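Local coordinates for putative protein (PDB 2O3G) that is of unknown function but forms the transporter-associated domain of a CBS-domain membrane protein and may take part in flavin adenine dinucleotide binding, at residues 28-33 with 46-51; 34-39 with 71-76; 57-62 with 79-84. All blocks are in the same frame, centred on the assembly; numbering follows the deposited sequence.

Interaction 1: 28-33 with 46-51; sequences VELAPQ and HTVAGL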
ATOM      1  N   VAL A  28      -8.442  -2.843   5.562  1.00 44.83           N
ATOM      2  CA  VAL A  28      -9.850  -2.949   5.804  1.00 45.78           C
ATOM      3  C   VAL A  28     -10.470  -1.603   5.809  1.00 46.21           C
ATOM      4  O   VAL A  28     -11.672  -1.445   5.701  1.00 46.82           O
ATOM      5  CB  VAL A  28     -10.023  -3.752   7.112  1.00 46.37           C
ATOM      6  CG1 VAL A  28     -11.217  -3.314   7.938  1.00 47.96           C
ATOM      7  CG2 VAL A  28     -10.170  -5.169   6.703  1.00 46.16           C
ATOM      8  N   GLU A  29      -9.648  -0.591   5.993  1.00 48.84           N
ATOM      9  CA  GLU A  29     -10.177   0.776   6.104  1.00 50.31           C
ATOM     10  C   GLU A  29     -10.121   1.531   4.744  1.00 48.35           C
ATOM     11  O   GLU A  29     -11.083   2.160   4.380  1.00 47.71           O
ATOM     12  CB  GLU A  29      -9.447   1.529   7.219  1.00 52.04           C
ATOM     13  CG  GLU A  29     -10.022   1.254   8.709  1.00 60.70           C
ATOM     14  CD  GLU A  29     -11.528   1.649   8.961  1.00 72.44           C
ATOM     15  OE1 GLU A  29     -11.966   2.726   8.431  1.00 74.77           O
ATOM     16  OE2 GLU A  29     -12.269   0.878   9.699  1.00 75.57           O
ATOM     17  N   LEU A  30      -8.989   1.441   4.040  1.00 46.47           N
ATOM     18  CA  LEU A  30      -8.789   1.936   2.700  1.00 45.96           C
ATOM     19  C   LEU A  30      -9.737   1.263   1.686  1.00 46.27           C
ATOM     20  O   LEU A  30     -10.465   1.953   0.971  1.00 47.23           O
ATOM     21  CB  LEU A  30      -7.390   1.582   2.264  1.00 44.79           C
ATOM     22  CG  LEU A  30      -6.655   2.543   1.320  1.00 45.51           C
ATOM     23  CD1 LEU A  30      -5.857   1.754   0.351  1.00 40.61           C
ATOM     24  CD2 LEU A  30      -7.606   3.575   0.631  1.00 43.06           C
ATOM     25  N   ALA A  31      -9.721  -0.067   1.628  1.00 45.67           N
ATOM     26  CA  ALA A  31     -10.386  -0.836   0.550  1.00 44.97           C
ATOM     27  C   ALA A  31     -11.828  -0.521   0.316  1.00 43.94           C
ATOM     28  O   ALA A  31     -12.212  -0.229  -0.766  1.00 45.68           O
ATOM     29  CB  ALA A  31     -10.212  -2.299   0.736  1.00 45.28           C
ATOM     30  N   PRO A  32     -12.629  -0.474   1.330  1.00 43.62           N
ATOM     31  CA  PRO A  32     -14.003  -0.145   1.036  1.00 42.91           C
ATOM     32  C   PRO A  32     -14.091   1.210   0.456  1.00 44.77           C
ATOM     33  O   PRO A  32     -15.056   1.592  -0.103  1.00 46.01           O
ATOM     34  CB  PRO A  32     -14.626  -0.021   2.388  1.00 41.08           C
ATOM     35  CG  PRO A  32     -13.690  -0.608   3.344  1.00 42.07           C
ATOM     36  CD  PRO A  32     -12.354  -0.658   2.760  1.00 44.08           C
ATOM     37  N   GLN A  33     -13.106   2.027   0.626  1.00 48.14           N
ATOM     38  CA  GLN A  33     -13.252   3.337   0.033  1.00 49.83           C
ATOM     39  C   GLN A  33     -12.753   3.315  -1.421  1.00 48.35           C
ATOM     40  O   GLN A  33     -13.188   4.110  -2.184  1.00 50.00           O
ATOM     41  CB  GLN A  33     -12.381   4.351   0.804  1.00 49.63           C
ATOM     42  CG  GLN A  33     -12.918   5.000   2.112  1.00 52.82           C
ATOM     43  CD  GLN A  33     -11.775   5.872   2.769  1.00 55.72           C
ATOM     44  OE1 GLN A  33     -11.691   7.112   2.564  1.00 65.11           O
ATOM     45  NE2 GLN A  33     -10.852   5.199   3.473  1.00 56.69           N
ATOM     46  N   HIS A  46      -2.132  -6.419   6.512  1.00 52.21           N
ATOM     47  CA  HIS A  46      -3.354  -5.808   6.993  1.00 51.81           C
ATOM     48  C   HIS A  46      -3.386  -4.357   6.680  1.00 49.05           C
ATOM     49  O   HIS A  46      -4.373  -3.696   7.028  1.00 47.94           O
ATOM     50  CB  HIS A  46      -3.518  -5.978   8.489  1.00 53.87           C
ATOM     51  CG  HIS A  46      -3.466  -7.398   8.900  1.00 62.03           C
ATOM     52  ND1 HIS A  46      -2.273  -8.093   9.002  1.00 67.39           N
ATOM     53  CD2 HIS A  46      -4.457  -8.291   9.140  1.00 66.98           C
ATOM     54  CE1 HIS A  46      -2.536  -9.345   9.324  1.00 69.85           C
ATOM     55  NE2 HIS A  46      -3.851  -9.493   9.407  1.00 68.14           N
ATOM     56  N   THR A  47      -2.303  -3.878   6.055  1.00 46.77           N
ATOM     57  CA  THR A  47      -2.059  -2.447   5.874  1.00 45.78           C
ATOM     58  C   THR A  47      -1.478  -2.118   4.500  1.00 46.08           C
ATOM     59  O   THR A  47      -0.837  -3.023   3.789  1.00 44.30           O
ATOM     60  CB  THR A  47      -1.014  -1.889   6.951  1.00 46.25           C
ATOM     61  OG1 THR A  47       0.311  -2.429   6.700  1.00 46.05           O
ATOM     62  CG2 THR A  47      -1.479  -2.192   8.353  1.00 42.14           C
ATOM     63  N   VAL A  48      -1.629  -0.823   4.147  1.00 44.65           N
ATOM     64  CA  VAL A  48      -1.084  -0.349   2.879  1.00 43.89           C
ATOM     65  C   VAL A  48       0.368  -0.734   2.808  1.00 45.12           C
ATOM     66  O   VAL A  48       0.858  -1.346   1.832  1.00 46.76           O
ATOM     67  CB  VAL A  48      -1.334   1.164   2.697  1.00 43.82           C
ATOM     68  CG1 VAL A  48      -0.870   1.624   1.346  1.00 42.86           C
ATOM     69  CG2 VAL A  48      -2.784   1.454   2.923  1.00 41.85           C
ATOM     70  N   ALA A  49       1.085  -0.451   3.871  1.00 46.18           N
ATOM     71  CA  ALA A  49       2.521  -0.722   3.823  1.00 48.06           C
ATOM     72  C   ALA A  49       2.694  -2.165   3.627  1.00 48.85           C
ATOM     73  O   ALA A  49       3.538  -2.542   2.825  1.00 50.26           O
ATOM     74  CB  ALA A  49       3.230  -0.311   5.153  1.00 47.60           C
ATOM     75  N   GLY A  50       1.902  -2.975   4.375  1.00 49.48           N
ATOM     76  CA  GLY A  50       2.014  -4.437   4.318  1.00 49.76           C
ATOM     77  C   GLY A  50       1.758  -4.924   2.899  1.00 51.35           C
ATOM     78  O   GLY A  50       2.506  -5.793   2.376  1.00 52.55           O
ATOM     79  N   LEU A  51       0.733  -4.346   2.245  1.00 51.11           N
ATOM     80  CA  LEU A  51       0.455  -4.652   0.845  1.00 51.37           C
ATOM     81  C   LEU A  51       1.685  -4.489   0.052  1.00 51.96           C
ATOM     82  O   LEU A  51       2.045  -5.383  -0.726  1.00 52.66           O
ATOM     83  CB  LEU A  51      -0.721  -3.818   0.287  1.00 50.34           C
ATOM     84  CG  LEU A  51      -0.950  -3.307  -1.137  1.00 49.14           C
ATOM     85  CD1 LEU A  51      -0.117  -3.900  -2.219  1.00 41.42           C
ATOM     86  CD2 LEU A  51      -2.422  -3.460  -1.426  1.00 50.43           C
TER
HETATM   87  O   HOH W   1      -6.798  -4.633   7.480  1.00 44.14           O
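Val28 and His46 bring the backbones of 28-33 and 46-51 closest, with CA atoms 7.2 Å apart. Val28 N and His46 O, 4.4 Å apart, are too far for a direct bond, and one water bridges them: it accepts from Val28 N at 3.1 Å and donates to His46 O at 2.6 Å. The amide belongs to the short helix 27-30 and the carbonyl to the loop just before helix 48-56, so the water links two backbones whose side chains stay apart here. Two residues on, Leu30 points at the other segment and Val48 offers one flank of its side chain, their CA atoms 8.0 Å apart. Leu30 CD1 reaches Val48 CG2 at 4.0 Å, methyl to methyl, with the two side chains crossing at about a right angle. Val48 has CG1 anti to its backbone N (chi1 -175°), which places CG2 beside that N and turned to Leu30. Branched aliphatic groups suit this buried spot, since they fill it without bringing in polar atoms. Just before Val48, Thr47 is the N-cap of helix 48-56: its OG1 accepts from Gly50 N at 2.9 Å, serving an amide that the first turn of a helix cannot pair with a carbonyl. In 28-33, Gln33 NE2 bonds to Glu29 O at 3.2 Å from above the carbonyl plane, tying Gln33 back to the backbone of Glu29. Leu25 touches both Leu30 and Val48, while Val48 also packs on Phe73 of strand 71-79 and Val86 of strand 82-90, so the start of helix 48-56 packs against both helix 27-30 and the sheet.

Interaction 2: 34-39 with 71-76; sequences LNLPQQ and WRFEVV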
ATOM      1  N   LEU A  34     -11.737   2.558  -1.781  1.00 45.79           N
ATOM      2  CA  LEU A  34     -11.370   2.554  -3.167  1.00 44.25           C
ATOM      3  C   LEU A  34     -12.063   1.375  -3.946  1.00 45.55           C
ATOM      4  O   LEU A  34     -11.561   0.871  -4.963  1.00 46.54           O
ATOM      5  CB  LEU A  34      -9.876   2.429  -3.219  1.00 41.46           C
ATOM      6  CG  LEU A  34      -9.156   3.770  -3.239  1.00 44.70           C
ATOM      7  CD1 LEU A  34      -9.925   4.781  -2.353  1.00 37.81           C
ATOM      8  CD2 LEU A  34      -7.643   3.621  -2.983  1.00 37.77           C
ATOM      9  N   ASN A  35     -13.172   0.857  -3.447  1.00 45.57           N
ATOM     10  CA  ASN A  35     -13.576  -0.507  -3.842  1.00 45.14           C
ATOM     11  C   ASN A  35     -12.503  -1.488  -4.120  1.00 44.52           C
ATOM     12  O   ASN A  35     -12.590  -2.176  -5.122  1.00 46.78           O
ATOM     13  CB  ASN A  35     -14.474  -0.436  -5.056  1.00 43.99           C
ATOM     14  CG  ASN A  35     -15.761   0.184  -4.681  1.00 45.91           C
ATOM     15  OD1 ASN A  35     -16.089   0.160  -3.487  1.00 46.16           O
ATOM     16  ND2 ASN A  35     -16.484   0.806  -5.622  1.00 49.44           N
ATOM     17  N   LEU A  36     -11.468  -1.559  -3.316  1.00 43.10           N
ATOM     18  CA  LEU A  36     -10.501  -2.651  -3.534  1.00 43.10           C
ATOM     19  C   LEU A  36     -11.107  -4.003  -3.246  1.00 43.57           C
ATOM     20  O   LEU A  36     -12.054  -4.139  -2.483  1.00 41.28           O
ATOM     21  CB  LEU A  36      -9.291  -2.510  -2.650  1.00 42.39           C
ATOM     22  CG  LEU A  36      -8.522  -1.276  -3.016  1.00 42.62           C
ATOM     23  CD1 LEU A  36      -7.462  -0.929  -1.997  1.00 43.57           C
ATOM     24  CD2 LEU A  36      -7.921  -1.624  -4.321  1.00 41.55           C
ATOM     25  N   PRO A  37     -10.528  -5.047  -3.815  1.00 44.43           N
ATOM     26  CA  PRO A  37     -11.276  -6.244  -3.607  1.00 46.22           C
ATOM     27  C   PRO A  37     -11.092  -6.891  -2.125  1.00 47.03           C
ATOM     28  O   PRO A  37     -10.033  -6.860  -1.516  1.00 45.59           O
ATOM     29  CB  PRO A  37     -10.695  -7.130  -4.685  1.00 46.08           C
ATOM     30  CG  PRO A  37      -9.282  -6.847  -4.646  1.00 45.95           C
ATOM     31  CD  PRO A  37      -9.258  -5.317  -4.492  1.00 44.39           C
ATOM     32  N   GLN A  38     -12.165  -7.393  -1.567  1.00 48.57           N
ATOM     33  CA  GLN A  38     -12.170  -8.134  -0.340  1.00 50.37           C
ATOM     34  C   GLN A  38     -11.050  -9.143  -0.213  1.00 52.51           C
ATOM     35  O   GLN A  38     -10.753  -9.872  -1.137  1.00 52.99           O
ATOM     36  CB  GLN A  38     -13.487  -8.860  -0.326  1.00 49.93           C
ATOM     37  CG  GLN A  38     -13.639  -9.971   0.686  1.00 46.80           C
ATOM     38  CD  GLN A  38     -13.892  -9.449   2.089  1.00 40.89           C
ATOM     39  OE1 GLN A  38     -14.722  -8.518   2.352  1.00 37.19           O
ATOM     40  NE2 GLN A  38     -13.111  -9.978   3.003  1.00 41.03           N
ATOM     41  N   GLN A  39     -10.414  -9.191   0.940  1.00 55.89           N
ATOM     42  CA  GLN A  39      -9.445 -10.273   1.155  1.00 60.62           C
ATOM     43  C   GLN A  39     -10.044 -11.581   1.752  1.00 63.82           C
ATOM     44  O   GLN A  39     -11.157 -11.604   2.345  1.00 63.35           O
ATOM     45  CB  GLN A  39      -8.200  -9.797   1.925  1.00 60.33           C
ATOM     46  CG  GLN A  39      -8.473  -8.612   2.796  1.00 60.36           C
ATOM     47  CD  GLN A  39      -7.393  -8.356   3.843  1.00 61.70           C
ATOM     48  OE1 GLN A  39      -7.731  -8.121   5.013  1.00 63.47           O
ATOM     49  NE2 GLN A  39      -6.097  -8.384   3.438  1.00 55.92           N
ATOM     50  N   TRP A  71      -4.372  -0.374  -9.190  1.00 46.93           N
ATOM     51  CA  TRP A  71      -3.809   0.777  -8.541  1.00 45.03           C
ATOM     52  C   TRP A  71      -2.314   0.559  -8.307  1.00 44.56           C
ATOM     53  O   TRP A  71      -1.838  -0.580  -8.354  1.00 45.14           O
ATOM     54  CB  TRP A  71      -4.455   0.977  -7.235  1.00 44.61           C
ATOM     55  CG  TRP A  71      -5.884   1.111  -7.253  1.00 43.83           C
ATOM     56  CD1 TRP A  71      -6.761   0.139  -7.314  1.00 43.46           C
ATOM     57  CD2 TRP A  71      -6.637   2.325  -7.066  1.00 46.35           C
ATOM     58  NE1 TRP A  71      -8.071   0.642  -7.232  1.00 42.20           N
ATOM     59  CE2 TRP A  71      -7.999   1.985  -7.094  1.00 44.49           C
ATOM     60  CE3 TRP A  71      -6.288   3.673  -6.989  1.00 48.56           C
ATOM     61  CZ2 TRP A  71      -9.004   2.913  -6.981  1.00 48.62           C
ATOM     62  CZ3 TRP A  71      -7.307   4.619  -6.843  1.00 47.67           C
ATOM     63  CH2 TRP A  71      -8.649   4.234  -6.844  1.00 46.46           C
ATOM     64  N   ARG A  72      -1.587   1.655  -8.091  1.00 43.99           N
ATOM     65  CA  ARG A  72      -0.138   1.678  -7.796  1.00 44.88           C
ATOM     66  C   ARG A  72       0.081   2.248  -6.411  1.00 44.53           C
ATOM     67  O   ARG A  72      -0.623   3.169  -5.966  1.00 43.96           O
ATOM     68  CB  ARG A  72       0.522   2.594  -8.762  1.00 45.38           C
ATOM     69  CG  ARG A  72       1.962   2.695  -8.585  1.00 48.32           C
ATOM     70  CD  ARG A  72       2.567   3.114  -9.885  1.00 46.95           C
ATOM     71  NE  ARG A  72       2.892   1.935 -10.646  1.00 54.62           N
ATOM     72  CZ  ARG A  72       3.491   1.912 -11.838  1.00 56.05           C
ATOM     73  NH1 ARG A  72       3.895   3.026 -12.438  1.00 58.53           N
ATOM     74  NH2 ARG A  72       3.695   0.743 -12.421  1.00 54.92           N
ATOM     75  N   PHE A  73       1.023   1.679  -5.686  1.00 45.35           N
ATOM     76  CA  PHE A  73       1.224   2.098  -4.302  1.00 44.96           C
ATOM     77  C   PHE A  73       2.648   2.396  -4.200  1.00 46.61           C
ATOM     78  O   PHE A  73       3.460   1.557  -4.558  1.00 46.95           O
ATOM     79  CB  PHE A  73       0.875   0.966  -3.413  1.00 42.99           C
ATOM     80  CG  PHE A  73      -0.597   0.719  -3.351  1.00 41.39           C
ATOM     81  CD1 PHE A  73      -1.352   1.318  -2.405  1.00 33.98           C
ATOM     82  CD2 PHE A  73      -1.214  -0.114  -4.271  1.00 35.49           C
ATOM     83  CE1 PHE A  73      -2.733   1.038  -2.335  1.00 34.81           C
ATOM     84  CE2 PHE A  73      -2.560  -0.378  -4.171  1.00 36.91           C
ATOM     85  CZ  PHE A  73      -3.318   0.213  -3.205  1.00 30.86           C
ATOM     86  N   GLU A  74       2.980   3.619  -3.815  1.00 49.30           N
ATOM     87  CA  GLU A  74       4.389   4.016  -3.927  1.00 51.92           C
ATOM     88  C   GLU A  74       4.874   4.609  -2.658  1.00 51.45           C
ATOM     89  O   GLU A  74       4.217   5.459  -2.060  1.00 52.37           O
ATOM     90  CB  GLU A  74       4.569   5.038  -5.029  1.00 51.84           C
ATOM     91  CG  GLU A  74       6.028   5.441  -5.269  1.00 52.88           C
ATOM     92  CD  GLU A  74       6.183   6.561  -6.303  1.00 54.53           C
ATOM     93  OE1 GLU A  74       5.155   7.151  -6.755  1.00 58.14           O
ATOM     94  OE2 GLU A  74       7.338   6.850  -6.679  1.00 58.93           O
ATOM     95  N   VAL A  75       6.017   4.159  -2.220  1.00 52.33           N
ATOM     96  CA  VAL A  75       6.468   4.635  -0.924  1.00 53.20           C
ATOM     97  C   VAL A  75       7.148   5.965  -1.144  1.00 54.24           C
ATOM     98  O   VAL A  75       8.112   6.111  -1.931  1.00 53.99           O
ATOM     99  CB  VAL A  75       7.331   3.600  -0.219  1.00 52.15           C
ATOM    100  CG1 VAL A  75       7.793   2.663  -1.193  1.00 53.98           C
ATOM    101  CG2 VAL A  75       8.508   4.230   0.489  1.00 51.75           C
ATOM    102  N   VAL A  76       6.610   6.947  -0.466  1.00 55.17           N
ATOM    103  CA  VAL A  76       7.126   8.264  -0.697  1.00 58.68           C
ATOM    104  C   VAL A  76       7.989   8.747   0.458  1.00 62.21           C
ATOM    105  O   VAL A  76       9.079   9.321   0.234  1.00 63.45           O
ATOM    106  CB  VAL A  76       6.051   9.346  -1.114  1.00 56.99           C
ATOM    107  CG1 VAL A  76       5.529   9.013  -2.463  1.00 55.27           C
ATOM    108  CG2 VAL A  76       4.961   9.534  -0.077  1.00 55.15           C
TER
HETATM  109  O   HOH W   2     -10.837  -0.132  -7.110  1.00 41.92           O
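Leu34 lies over one face of the Trp71 indole, the two side chains crossing obliquely. Its CD2 stands 4.0 Å from the centroid of the six-membered ring and only 10° off the ring normal, a CH-pi contact, and its CG sits 3.7 Å from Trp71 CH2. A flat, broad ring offers an apolar surface on which a branched leucine can rest with several carbons at once. Leu36 comes to the other end of the indole: its CD2 is 3.7 Å from Trp71 CD1, approaching the five-membered ring at a slant, so the two leucines divide the length of the ring system between them. With CG anti to its carbonyl carbon (chi1 -65°), Leu36 turns its methyls to the strand although its CB does not point there, and CD1 comes within 4.5 Å of Phe73 CZ, near the plane of that ring and at its edge. Phe73 follows two residues after Trp71, on the same side of the strand. The polar edge of the indole is served by a water in the ring plane, which accepts from Trp71 NE1 at 2.9 Å and donates to Leu34 O at 2.5 Å; tryptophan thus combines an apolar face with an N-H that needs a partner. Beyond the two segments, Leu36 also packs on Tyr27 and Leu30 of helix 27-30, Trp71 touches Ile88 and makes a cation-pi contact with Lys90, and Phe73 leans on Ile88 and Phe68, so the loop packs on strand 71-79, whose two rings in turn reach strands 82-90 and 65-68.

Interaction 3: 57-62 with 79-84; sequences QTIPDV and EGQRIE. With EDO (1,2-ethanediol), chain B.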
ATOM      1  N   GLN A  57       7.987  -8.349  -2.003  1.00 74.05           N
ATOM      2  CA  GLN A  57       8.731  -9.373  -1.298  1.00 74.54           C
ATOM      3  C   GLN A  57      10.054  -8.774  -0.898  1.00 74.56           C
ATOM      4  O   GLN A  57      11.048  -9.454  -0.915  1.00 74.30           O
ATOM      5  CB  GLN A  57       8.994 -10.612  -2.178  1.00 74.62           C
ATOM      6  CG  GLN A  57       7.755 -11.351  -2.655  1.00 77.35           C
ATOM      7  CD  GLN A  57       7.081 -12.109  -1.525  1.00 80.67           C
ATOM      8  OE1 GLN A  57       7.625 -13.079  -1.008  1.00 84.25           O
ATOM      9  NE2 GLN A  57       5.895 -11.676  -1.145  1.00 79.80           N
ATOM     10  N   THR A  58      10.111  -7.495  -0.566  1.00 74.81           N
ATOM     11  CA  THR A  58      11.381  -6.994  -0.053  1.00 74.73           C
ATOM     12  C   THR A  58      11.208  -5.680   0.686  1.00 74.84           C
ATOM     13  O   THR A  58      10.083  -5.215   0.738  1.00 75.95           O
ATOM     14  CB  THR A  58      12.422  -6.894  -1.136  1.00 74.73           C
ATOM     15  OG1 THR A  58      13.444  -6.055  -0.632  1.00 77.43           O
ATOM     16  CG2 THR A  58      11.867  -6.294  -2.433  1.00 74.69           C
ATOM     17  N   ILE A  59      12.247  -5.095   1.304  1.00 74.20           N
ATOM     18  CA  ILE A  59      12.012  -3.849   2.038  1.00 74.26           C
ATOM     19  C   ILE A  59      11.989  -2.764   1.006  1.00 73.98           C
ATOM     20  O   ILE A  59      12.989  -2.570   0.327  1.00 74.18           O
ATOM     21  CB  ILE A  59      13.079  -3.461   3.050  1.00 74.56           C
ATOM     22  CG1 ILE A  59      13.654  -4.706   3.727  1.00 77.02           C
ATOM     23  CG2 ILE A  59      12.457  -2.513   4.155  1.00 74.69           C
ATOM     24  CD1 ILE A  59      12.661  -5.456   4.646  1.00 76.65           C
ATOM     25  N   PRO A  60      10.826  -2.091   0.842  1.00 72.59           N
ATOM     26  CA  PRO A  60      10.743  -1.105  -0.193  1.00 71.45           C
ATOM     27  C   PRO A  60      11.503   0.175   0.155  1.00 70.73           C
ATOM     28  O   PRO A  60      11.331   0.723   1.212  1.00 70.45           O
ATOM     29  CB  PRO A  60       9.240  -0.863  -0.281  1.00 70.84           C
ATOM     30  CG  PRO A  60       8.748  -1.098   1.066  1.00 71.04           C
ATOM     31  CD  PRO A  60       9.538  -2.255   1.546  1.00 72.01           C
ATOM     32  N   ASP A  61      12.340   0.656  -0.746  1.00 70.56           N
ATOM     33  CA  ASP A  61      12.867   2.009  -0.610  1.00 71.05           C
ATOM     34  C   ASP A  61      11.845   3.045  -0.964  1.00 70.45           C
ATOM     35  O   ASP A  61      10.822   2.750  -1.555  1.00 71.10           O
ATOM     36  CB  ASP A  61      13.988   2.205  -1.604  1.00 71.50           C
ATOM     37  CG  ASP A  61      15.183   1.396  -1.247  1.00 75.36           C
ATOM     38  OD1 ASP A  61      15.473   1.399  -0.014  1.00 78.10           O
ATOM     39  OD2 ASP A  61      15.798   0.746  -2.160  1.00 77.38           O
ATOM     40  N   VAL A  62      12.164   4.294  -0.682  1.00 69.80           N
ATOM     41  CA  VAL A  62      11.376   5.378  -1.206  1.00 68.09           C
ATOM     42  C   VAL A  62      11.337   5.260  -2.735  1.00 67.62           C
ATOM     43  O   VAL A  62      12.321   4.825  -3.382  1.00 66.96           O
ATOM     44  CB  VAL A  62      11.914   6.699  -0.747  1.00 68.19           C
ATOM     45  CG1 VAL A  62      11.207   7.786  -1.500  1.00 67.00           C
ATOM     46  CG2 VAL A  62      11.703   6.833   0.772  1.00 66.16           C
ATOM     47  N   GLU A  79       9.922   6.613   7.384  1.00 70.66           N
ATOM     48  CA  GLU A  79      10.473   6.970   8.708  1.00 70.64           C
ATOM     49  C   GLU A  79      11.229   5.771   9.279  1.00 69.87           C
ATOM     50  O   GLU A  79      10.648   4.844   9.880  1.00 69.40           O
ATOM     51  CB  GLU A  79       9.392   7.392   9.690  1.00 71.16           C
ATOM     52  CG  GLU A  79       9.968   7.750  11.059  1.00 75.84           C
ATOM     53  CD  GLU A  79      10.542   9.193  11.128  1.00 82.94           C
ATOM     54  OE1 GLU A  79      10.755   9.652  12.298  1.00 83.61           O
ATOM     55  OE2 GLU A  79      10.747   9.855  10.037  1.00 82.53           O
ATOM     56  N   GLY A  80      12.532   5.793   9.070  1.00 68.49           N
ATOM     57  CA  GLY A  80      13.330   4.735   9.579  1.00 67.85           C
ATOM     58  C   GLY A  80      13.069   3.520   8.742  1.00 67.35           C
ATOM     59  O   GLY A  80      13.400   3.445   7.538  1.00 69.13           O
ATOM     60  N   GLN A  81      12.503   2.516   9.357  1.00 66.06           N
ATOM     61  CA  GLN A  81      12.346   1.306   8.581  1.00 63.97           C
ATOM     62  C   GLN A  81      10.852   1.118   8.353  1.00 62.74           C
ATOM     63  O   GLN A  81      10.463   0.162   7.753  1.00 62.59           O
ATOM     64  CB  GLN A  81      13.044   0.126   9.270  1.00 63.26           C
ATOM     65  CG  GLN A  81      13.395  -1.008   8.356  1.00 61.61           C
ATOM     66  CD  GLN A  81      14.659  -0.834   7.593  1.00 63.44           C
ATOM     67  OE1 GLN A  81      14.771  -1.294   6.438  1.00 63.15           O
ATOM     68  NE2 GLN A  81      15.649  -0.182   8.218  1.00 63.29           N
ATOM     69  N   ARG A  82      10.048   2.064   8.822  1.00 61.07           N
ATOM     70  CA  ARG A  82       8.629   2.037   8.676  1.00 61.26           C
ATOM     71  C   ARG A  82       8.330   2.766   7.378  1.00 60.24           C
ATOM     72  O   ARG A  82       9.001   3.758   7.057  1.00 60.75           O
ATOM     73  CB  ARG A  82       7.958   2.793   9.832  1.00 60.25           C
ATOM     74  CG  ARG A  82       6.430   2.704   9.838  1.00 62.64           C
ATOM     75  CD  ARG A  82       5.762   3.354  11.061  1.00 65.49           C
ATOM     76  NE  ARG A  82       6.301   4.703  11.319  1.00 79.77           N
ATOM     77  CZ  ARG A  82       7.204   5.032  12.271  1.00 85.36           C
ATOM     78  NH1 ARG A  82       7.600   6.305  12.405  1.00 87.03           N
ATOM     79  NH2 ARG A  82       7.709   4.114  13.117  1.00 87.30           N
ATOM     80  N   ILE A  83       7.317   2.279   6.643  1.00 58.35           N
ATOM     81  CA  ILE A  83       6.789   2.963   5.467  1.00 54.90           C
ATOM     82  C   ILE A  83       5.835   3.958   6.028  1.00 54.25           C
ATOM     83  O   ILE A  83       4.786   3.631   6.571  1.00 53.39           O
ATOM     84  CB  ILE A  83       6.036   2.008   4.574  1.00 54.55           C
ATOM     85  CG1 ILE A  83       6.990   1.008   3.939  1.00 54.47           C
ATOM     86  CG2 ILE A  83       5.472   2.718   3.427  1.00 55.15           C
ATOM     87  CD1 ILE A  83       6.302  -0.322   3.613  1.00 56.22           C
ATOM     88  N   GLU A  84       6.206   5.218   5.908  1.00 54.57           N
ATOM     89  CA  GLU A  84       5.447   6.259   6.562  1.00 55.40           C
ATOM     90  C   GLU A  84       4.233   6.748   5.723  1.00 53.66           C
ATOM     91  O   GLU A  84       3.087   6.880   6.256  1.00 51.42           O
ATOM     92  CB  GLU A  84       6.427   7.403   6.955  1.00 57.55           C
ATOM     93  CG  GLU A  84       5.797   8.538   7.818  1.00 65.56           C
ATOM     94  CD  GLU A  84       5.730   8.171   9.294  1.00 77.26           C
ATOM     95  OE1 GLU A  84       6.029   9.049  10.180  1.00 84.17           O
ATOM     96  OE2 GLU A  84       5.413   6.985   9.570  1.00 78.76           O
TER
HETATM   97  C1  EDO B 101      11.432   0.426  13.005  1.00 56.77           C
HETATM   98  O1  EDO B 101      12.225   0.982  11.948  1.00 57.82           O
HETATM   99  C2  EDO B 101       9.953   0.509  12.508  1.00 54.78           C
HETATM  100  O2  EDO B 101       9.091   1.377  13.324  1.00 49.22           O
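Ile59 and Pro60 carry the contact of 57-62 with the hairpin 79-84. The chain leaves helix 48-56 at Gln57, with positive phi, and runs on to Ile59, whose CG2 methyl comes 3.5 Å from Gln81 OE1. The two side chains cross at about a right angle; Gln81, bent at chi2 (82°), swings its amide oxygen to the isoleucine, a surface meeting of apolar and polar groups. Pro60 comes next, buried, its CG 3.6 Å from Ile83 CD1. A compact proline ring suits this place, since it gives an apolar surface without an N-H. On the hairpin side, Glu79 to Arg82 form a type II' turn in which Gly80 has positive phi, a backbone shape that glycine adopts readily. A salt bridge runs from the last residue of the turn: Arg82 NE meets Glu84 OE2 on the syn side at 3.0 Å, nearly straight at 176° but 27° out of the carboxylate plane. A 1,2-ethanediol, probably from the crystallisation liquor, receives a weak bond from Gln81 N. Among the elements around it, Pro60 also packs on Ile52 of helix 48-56 and Val75 of strand 71-79, while Ile83 touches Ala49 of that helix.

Overall arrangement
Interactions 2 and 3 each involve a strand of one antiparallel sheet, and interaction 1 packs on it through Val48. Interactions 1 and 2 adjoin, with centres about 7 Å apart: Leu30 meets Leu36 and Val48 meets Phe73, so helix 27-30, the loop after it, helix 48-56 and strand 71-79 share one apolar core. Each also has a water linking its segments, between two backbones in interaction 1 and from a carbonyl to an indole N-H in interaction 2. Interaction 3 lies about 16 Å from both centres, its outer half on the surface, with a turn, a salt bridge and a methyl-amide meeting. It still joins the others, through Ala49 against Ile83 and through Val75 against Pro60.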